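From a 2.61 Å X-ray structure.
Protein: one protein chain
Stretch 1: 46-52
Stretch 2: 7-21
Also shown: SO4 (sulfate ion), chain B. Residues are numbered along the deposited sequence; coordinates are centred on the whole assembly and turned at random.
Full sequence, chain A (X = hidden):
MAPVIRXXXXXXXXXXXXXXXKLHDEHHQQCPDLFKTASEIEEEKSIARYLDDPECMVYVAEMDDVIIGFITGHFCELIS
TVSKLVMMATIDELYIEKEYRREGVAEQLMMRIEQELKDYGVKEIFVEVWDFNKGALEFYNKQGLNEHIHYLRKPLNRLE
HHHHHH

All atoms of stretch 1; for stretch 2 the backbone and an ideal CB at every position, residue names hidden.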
# COMPACT_ATOMS: atom_id res chain seq x y z
N SER A 46 3.62 23.15 0.27
CA SER A 46 4.83 23.85 0.70
C SER A 46 5.84 23.01 1.47
O SER A 46 5.49 22.13 2.26
CB SER A 46 4.45 25.05 1.57
OG SER A 46 5.57 25.48 2.32
N ILE A 47 7.12 23.29 1.24
CA ILE A 47 8.18 22.57 1.93
C ILE A 47 8.15 22.98 3.41
O ILE A 47 8.51 22.20 4.28
CB ILE A 47 9.57 22.87 1.30
CG1 ILE A 47 10.69 22.22 2.13
CG2 ILE A 47 9.78 24.37 1.19
CD1 ILE A 47 10.55 20.73 2.32
N ALA A 48 7.70 24.21 3.68
CA ALA A 48 7.61 24.72 5.05
C ALA A 48 6.47 24.00 5.78
O ALA A 48 6.67 23.41 6.84
CB ALA A 48 7.38 26.22 5.04
N ARG A 49 5.27 24.07 5.20
CA ARG A 49 4.09 23.41 5.77
C ARG A 49 4.40 21.93 5.91
O ARG A 49 3.99 21.27 6.88
CB ARG A 49 2.89 23.56 4.83
CG ARG A 49 2.14 24.88 4.93
CD ARG A 49 0.92 24.82 4.02
NE ARG A 49 0.01 25.95 4.20
CZ ARG A 49 -1.19 26.03 3.63
NH1 ARG A 49 -1.96 27.09 3.85
NH2 ARG A 49 -1.63 25.06 2.84
N TYR A 50 5.11 21.40 4.91
CA TYR A 50 5.50 20.00 4.88
C TYR A 50 6.35 19.69 6.10
O TYR A 50 6.12 18.72 6.81
CB TYR A 50 6.31 19.71 3.62
CG TYR A 50 6.51 18.24 3.34
CD1 TYR A 50 7.47 17.49 4.04
CD2 TYR A 50 5.71 17.58 2.40
CE1 TYR A 50 7.62 16.11 3.81
CE2 TYR A 50 5.85 16.23 2.16
CZ TYR A 50 6.81 15.50 2.86
OH TYR A 50 6.94 14.15 2.60
N LEU A 51 7.34 20.54 6.34
CA LEU A 51 8.23 20.34 7.46
C LEU A 51 7.47 20.40 8.80
O LEU A 51 7.78 19.66 9.72
CB LEU A 51 9.32 21.40 7.40
CG LEU A 51 10.61 21.20 8.19
CD1 LEU A 51 11.51 22.40 7.89
CD2 LEU A 51 10.36 21.10 9.70
N ASP A 52 6.47 21.28 8.87
CA ASP A 52 5.68 21.47 10.09
C ASP A 52 4.64 20.38 10.35
O ASP A 52 4.14 20.23 11.48
CB ASP A 52 4.98 22.84 10.03
CG ASP A 52 4.17 23.16 11.28
OD1 ASP A 52 4.75 23.10 12.39
OD2 ASP A 52 2.97 23.47 11.15
N UNK A 7 17.69 15.76 11.17
CA UNK A 7 16.33 16.18 10.86
C UNK A 7 16.41 17.66 10.54
O UNK A 7 17.10 18.43 11.21
CB UNK A 7 15.36 15.90 12.01
N UNK A 8 15.71 18.07 9.48
CA UNK A 8 15.69 19.46 9.04
C UNK A 8 15.08 20.38 10.10
O UNK A 8 14.45 19.93 11.06
CB UNK A 8 14.91 19.58 7.73
N UNK A 9 15.27 21.67 9.90
CA UNK A 9 14.76 22.68 10.81
C UNK A 9 14.22 23.86 10.03
O UNK A 9 14.48 24.01 8.83
CB UNK A 9 15.85 23.13 11.78
N UNK A 10 13.47 24.72 10.72
CA UNK A 10 12.89 25.90 10.11
C UNK A 10 13.99 26.79 9.50
O UNK A 10 13.74 27.57 8.57
CB UNK A 10 12.07 26.68 11.14
N UNK A 11 15.22 26.64 10.02
CA UNK A 11 16.39 27.40 9.57
C UNK A 11 16.95 26.96 8.22
O UNK A 11 17.79 27.64 7.64
CB UNK A 11 17.50 27.29 10.62
N UNK A 12 16.48 25.83 7.71
CA UNK A 12 16.95 25.33 6.43
C UNK A 12 15.94 25.57 5.31
O UNK A 12 16.23 25.31 4.14
CB UNK A 12 17.26 23.84 6.54
N UNK A 13 14.75 26.06 5.67
CA UNK A 13 13.72 26.31 4.67
C UNK A 13 14.26 27.13 3.49
O UNK A 13 13.89 26.90 2.34
CB UNK A 13 12.53 27.03 5.31
N UNK A 14 15.14 28.08 3.79
CA UNK A 14 15.71 28.93 2.75
C UNK A 14 16.54 28.07 1.78
O UNK A 14 16.36 28.15 0.56
CB UNK A 14 16.57 30.04 3.37
N UNK A 15 17.43 27.24 2.32
CA UNK A 15 18.28 26.36 1.51
C UNK A 15 17.42 25.38 0.72
O UNK A 15 17.61 25.17 -0.48
CB UNK A 15 19.27 25.60 2.39
N UNK A 16 16.47 24.78 1.43
CA UNK A 16 15.58 23.82 0.81
C UNK A 16 14.85 24.35 -0.42
O UNK A 16 14.72 23.63 -1.40
CB UNK A 16 14.55 23.35 1.84
N UNK A 17 14.39 25.60 -0.38
CA UNK A 17 13.71 26.18 -1.55
C UNK A 17 14.59 26.04 -2.79
O UNK A 17 14.11 25.66 -3.86
CB UNK A 17 13.37 27.65 -1.31
N UNK A 18 15.88 26.33 -2.62
CA UNK A 18 16.88 26.25 -3.69
C UNK A 18 17.18 24.83 -4.15
O UNK A 18 17.25 24.58 -5.34
CB UNK A 18 18.18 26.91 -3.22
N UNK A 19 17.37 23.91 -3.21
CA UNK A 19 17.66 22.52 -3.57
C UNK A 19 16.39 21.87 -4.12
O UNK A 19 16.45 20.96 -4.95
CB UNK A 19 18.19 21.74 -2.37
N UNK A 20 15.24 22.31 -3.63
CA UNK A 20 13.95 21.78 -4.08
C UNK A 20 13.78 22.25 -5.52
O UNK A 20 13.22 21.54 -6.36
CB UNK A 20 12.79 22.24 -3.19
N UNK A 21 14.29 23.45 -5.81
CA UNK A 21 14.22 24.03 -7.15
C UNK A 21 15.21 23.31 -8.07
O UNK A 21 14.88 22.98 -9.21
CB UNK A 21 14.51 25.53 -7.11
S SO4 B . 18.51 13.31 14.05
O1 SO4 B . 18.05 14.68 13.76
O2 SO4 B . 17.38 12.53 14.60
O3 SO4 B . 19.59 13.36 15.05
O4 SO4 B . 19.01 12.67 12.81

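Stretch 1 offers an apolar edge made by Ile47, Ala48 and Leu51 on a short helix. Its charged residues, Arg49 and Asp52, lie out of contact. Little in this edge calls for a polar partner.

Position 7 has no atom of stretch 1 near its CB. Its backbone is extended, and its N lies near the sulfate. Stretch 1 sets no preference, and many side chains would do. The residue is Arg7. Its N donates to SO4 O1 at 2.8 Å, and SO4 O2 lies over one face of its guanidinium.

At position 8 the CA-to-CB bond points toward stretch 1, and the ideal CB is 4.4 Å from Leu51 CD1. A small or medium apolar residue would suit. The residue is Ala8, whose methyl makes that contact and goes no further.

Position 9 points away, so a long polar chain is as plausible as many others. Its backbone matters more: the carbonyl O lies 3.5 Å from Leu51 CD1 whatever the side chain. The residue is Lys9.

Position 10 points sideways, with its ideal CB 5.4 Å from Leu51 CD1. Polar or apolar residues would fit. Glu10 is found. Its side chain runs away from Leu51 CD1, and the nearest approach is by its backbone: Glu10 N lies 4.2 Å from Leu51 CD1.

Position 11 points away, and the visible atoms do not narrow the choice. It is Ile11.

Position 12 points sideways, with nothing of stretch 1 near its CB. The chain turns here: its N donates to the carbonyl O of 9. A short acceptor could hold this turn. The residue is Asp12, whose OD2 accepts from Lys9 N at 2.9 Å.

Position 13 also points sideways, but its ideal CB is 5.2 Å from Ala48 CB and 5.4 Å from Leu51 CD1. A branched or flexible apolar chain could bend into that space; leucine, isoleucine or methionine would serve. It is Leu13, with chi1 m and chi2 t. Its CD1 lies 3.6 Å from Ala48 CB, and its CD2 is 3.6 Å from Leu51 CD1.

Positions 14 and 15 are out of reach of stretch 1, which does not constrain them. They are Tyr14 and Cys15.

Position 16 points toward stretch 1, its ideal CB 4.0 Å from Ile47 CG1. An apolar residue is expected, from alanine upward. It is Leu16, and its CB packs 4.1 Å from Ile47 CG1.

Position 17 points sideways, at the margin of Ile47. Polar or apolar side chains could lie there. It is Asn17, whose OD1 comes to 3.4 Å from Ile47 CG2, a contact without a hydrogen bond.

Positions 18 and 19 are out of reach and left open by stretch 1. They are Ser18 and Leu19.

Position 20 points toward stretch 1, but its ideal CB touches nothing there. A long apolar chain could bridge the gap to Ile47. It is Met20, modelled as selenomethionine, with its CE 3.6 Å from Ile47 CD1. Ile47 thus sits as a knob among Leu13, Leu16, Asn17 and Met20.

Position 21 is out of reach. It is Tyr21.

Stretch 2, residues 7-21: RAKEIDLYCLNSLMY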
# COMPACT_ATOMS: atom_id res chain seq x y z
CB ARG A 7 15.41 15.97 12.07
CG ARG A 7 15.70 16.90 13.21
CD ARG A 7 14.53 17.00 14.16
NE ARG A 7 14.68 16.16 15.35
CZ ARG A 7 14.61 14.83 15.35
NH1 ARG A 7 14.76 14.17 16.49
NH2 ARG A 7 14.39 14.17 14.23
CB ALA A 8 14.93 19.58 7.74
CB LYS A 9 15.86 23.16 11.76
CG LYS A 9 16.42 22.09 12.69
CD LYS A 9 17.32 22.73 13.74
CE LYS A 9 18.49 23.49 13.09
NZ LYS A 9 19.26 24.33 14.05
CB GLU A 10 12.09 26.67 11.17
CG GLU A 10 11.18 27.76 10.61
CD GLU A 10 10.45 28.54 11.71
OE1 GLU A 10 11.15 29.07 12.61
OE2 GLU A 10 9.20 28.63 11.65
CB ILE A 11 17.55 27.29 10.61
CG1 ILE A 11 17.99 25.83 10.77
CG2 ILE A 11 17.10 27.84 11.96
CD1 ILE A 11 19.49 25.58 10.60
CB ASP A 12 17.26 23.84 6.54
CG ASP A 12 18.13 23.51 7.74
OD1 ASP A 12 19.32 23.93 7.76
OD2 ASP A 12 17.63 22.82 8.66
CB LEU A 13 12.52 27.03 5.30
CG LEU A 13 11.61 26.14 6.18
CD1 LEU A 13 10.44 26.96 6.73
CD2 LEU A 13 11.10 24.97 5.34
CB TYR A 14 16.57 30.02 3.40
CG TYR A 14 16.92 31.16 2.46
CD1 TYR A 14 16.05 32.24 2.29
CD2 TYR A 14 18.08 31.12 1.70
CE1 TYR A 14 16.34 33.26 1.37
CE2 TYR A 14 18.38 32.11 0.78
CZ TYR A 14 17.51 33.18 0.62
OH TYR A 14 17.80 34.15 -0.32
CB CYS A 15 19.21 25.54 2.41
SG CYS A 15 19.99 26.50 3.71
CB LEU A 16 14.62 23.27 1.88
CG LEU A 16 15.41 22.54 2.99
CD1 LEU A 16 14.47 21.94 4.03
CD2 LEU A 16 16.26 21.43 2.35
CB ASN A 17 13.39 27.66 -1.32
CG ASN A 17 12.17 27.87 -0.44
OD1 ASN A 17 11.30 27.00 -0.36
ND2 ASN A 17 12.09 29.02 0.20
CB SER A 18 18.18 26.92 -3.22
OG SER A 18 19.22 26.67 -4.14
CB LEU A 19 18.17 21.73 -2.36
CG LEU A 19 19.44 22.22 -1.65
CD1 LEU A 19 19.61 21.51 -0.31
CD2 LEU A 19 20.63 22.00 -2.54
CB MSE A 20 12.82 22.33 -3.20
CG MSE A 20 11.42 21.73 -3.47
SE MSE A 20 11.19 19.86 -2.93
CE MSE A 20 11.53 20.06 -1.03
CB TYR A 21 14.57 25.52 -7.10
CG TYR A 21 14.68 26.15 -8.46
CD1 TYR A 21 13.54 26.40 -9.22
CD2 TYR A 21 15.93 26.45 -9.00
CE1 TYR A 21 13.65 26.94 -10.50
CE2 TYR A 21 16.04 26.99 -10.28
CZ TYR A 21 14.90 27.23 -11.02
OH TYR A 21 15.00 27.76 -12.29
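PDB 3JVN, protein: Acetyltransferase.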